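Local atomic coordinates of CDP-glucose 4,6-dehydratase (Salmonella enterica subsp. enterica serovar Typhi, PDB entry 1WVG), a protein that catalyses the NAD-dependent dehydration of CDP-D-glucose to CDP-4-dehydro-6-deoxy-D-glucose, a step toward CDP-3,6-dideoxy-D-mannose of the lipopolysaccharide O-antigen. Residues F171-S174 against F175-A179. Residues are numbered along the deposited sequence; the frame is centred on the assembly and turned at random.
Sequences FRNS and FFNPA
One face of the F171 ring receives the edge of the F175 ring, a T-shaped pair with centroids 5.2 Å apart and planes at 64°, and the F171 edge meets CE1 of F176. The F175 ring carries CB of S174 over the centre of one face, a CH-pi contact 3.6 Å from the centroid; its CG lies anti to the carbonyl carbon (chi1 -47°), which brings the ring edge to F171. The contact lies where helix 156-175 of the Rossmann-fold domain gives way to the loop before helix 181-184. F171 also packs on V112 and L115 of helix 100-121, and K119 makes a cation-pi contact with F175, which additionally touches P100 of the second subunit. In the backbone, F171 O is shared by two N-H groups, F175 N at 2.7 Å and F176 N at 3.1 Å. The side chains of R172 and P178 cross at a slant, CG near CD, while NE of R172 hydrogen-bonds to L188 O. N177 then ties the departing chain to the helix: its ND2 gives a nearly straight bond (166°) to a lone pair of N173 O, 2.9 Å away. The same amide makes an Asx turn, its OD1 accepting A179 N at 2.8 Å on an in-plane lone pair.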
loop_
_atom_site.group_PDB
_atom_site.type_symbol
_atom_site.label_atom_id
_atom_site.label_comp_id
_atom_site.label_asym_id
_atom_site.label_seq_id
_atom_site.Cartn_x
_atom_site.Cartn_y
_atom_site.Cartn_z
ATOM N N PHE A 171 -15.551 -9.557 15.681
ATOM C CA PHE A 171 -16.118 -9.814 16.988
ATOM C C PHE A 171 -15.540 -8.790 17.946
ATOM O O PHE A 171 -16.241 -8.179 18.757
ATOM C CB PHE A 171 -15.804 -11.236 17.481
ATOM C CG PHE A 171 -16.945 -12.172 17.177
ATOM C CD1 PHE A 171 -17.176 -12.601 15.869
ATOM C CD2 PHE A 171 -17.814 -12.609 18.182
ATOM C CE1 PHE A 171 -18.228 -13.473 15.562
ATOM C CE2 PHE A 171 -18.881 -13.467 17.890
ATOM C CZ PHE A 171 -19.081 -13.907 16.579
ATOM N N ARG A 172 -14.231 -8.615 17.819
ATOM C CA ARG A 172 -13.579 -7.664 18.661
ATOM C C ARG A 172 -14.230 -6.313 18.538
ATOM O O ARG A 172 -14.579 -5.714 19.543
ATOM C CB ARG A 172 -12.114 -7.499 18.357
ATOM C CG ARG A 172 -11.427 -6.593 19.363
ATOM C CD ARG A 172 -9.930 -6.440 19.073
ATOM N NE ARG A 172 -9.095 -7.668 18.960
ATOM C CZ ARG A 172 -8.534 -8.104 17.804
ATOM N NH1 ARG A 172 -8.726 -7.465 16.645
ATOM N NH2 ARG A 172 -7.766 -9.210 17.778
ATOM N N ASN A 173 -14.386 -5.844 17.297
ATOM C CA ASN A 173 -14.979 -4.541 16.999
ATOM C C ASN A 173 -16.390 -4.368 17.513
ATOM O O ASN A 173 -16.709 -3.400 18.221
ATOM C CB ASN A 173 -14.931 -4.165 15.499
ATOM C CG ASN A 173 -13.610 -3.540 15.094
ATOM O OD1 ASN A 173 -12.959 -2.854 15.910
ATOM N ND2 ASN A 173 -13.213 -3.771 13.838
ATOM N N SER A 174 -17.222 -5.311 17.168
ATOM C CA SER A 174 -18.625 -5.277 17.525
ATOM C C SER A 174 -19.019 -5.685 18.924
ATOM O O SER A 174 -20.038 -5.190 19.430
ATOM C CB SER A 174 -19.374 -6.261 16.652
ATOM O OG SER A 174 -18.976 -6.161 15.313
ATOM N N PHE A 175 -18.275 -6.641 19.487
ATOM C CA PHE A 175 -18.645 -7.154 20.784
ATOM C C PHE A 175 -17.651 -7.051 21.929
ATOM O O PHE A 175 -18.059 -7.034 23.085
ATOM C CB PHE A 175 -19.106 -8.593 20.590
ATOM C CG PHE A 175 -20.082 -8.792 19.454
ATOM C CD1 PHE A 175 -19.778 -9.659 18.402
ATOM C CD2 PHE A 175 -21.331 -8.165 19.435
ATOM C CE1 PHE A 175 -20.673 -9.893 17.354
ATOM C CE2 PHE A 175 -22.228 -8.374 18.385
ATOM C CZ PHE A 175 -21.904 -9.236 17.335
ATOM N N PHE A 176 -16.364 -7.028 21.637
ATOM C CA PHE A 176 -15.345 -6.929 22.683
ATOM C C PHE A 176 -14.541 -5.663 22.427
ATOM O O PHE A 176 -13.306 -5.666 22.446
ATOM C CB PHE A 176 -14.383 -8.162 22.646
ATOM C CG PHE A 176 -15.138 -9.477 22.592
ATOM C CD1 PHE A 176 -14.944 -10.372 21.534
ATOM C CD2 PHE A 176 -16.054 -9.835 23.584
ATOM C CE1 PHE A 176 -15.655 -11.573 21.451
ATOM C CE2 PHE A 176 -16.765 -11.039 23.522
ATOM C CZ PHE A 176 -16.563 -11.918 22.454
ATOM N N ASN A 177 -15.248 -4.569 22.131
ATOM C CA ASN A 177 -14.545 -3.361 21.776
ATOM C C ASN A 177 -13.667 -2.767 22.869
ATOM O O ASN A 177 -14.116 -2.477 23.962
ATOM C CB ASN A 177 -15.497 -2.339 21.165
ATOM C CG ASN A 177 -14.747 -1.288 20.402
ATOM O OD1 ASN A 177 -13.915 -0.539 20.932
ATOM N ND2 ASN A 177 -15.009 -1.268 19.117
ATOM N N PRO A 178 -12.389 -2.546 22.591
ATOM C CA PRO A 178 -11.545 -1.961 23.628
ATOM C C PRO A 178 -12.185 -0.756 24.317
ATOM O O PRO A 178 -11.974 -0.544 25.507
ATOM C CB PRO A 178 -10.195 -1.644 22.971
ATOM C CG PRO A 178 -10.124 -2.554 21.742
ATOM C CD PRO A 178 -11.567 -2.982 21.417
ATOM N N ALA A 179 -12.989 0.017 23.569
ATOM C CA ALA A 179 -13.694 1.209 24.072
ATOM C C ALA A 179 -14.596 0.871 25.236
ATOM O O ALA A 179 -14.573 1.504 26.287
ATOM C CB ALA A 179 -14.562 1.865 23.002
#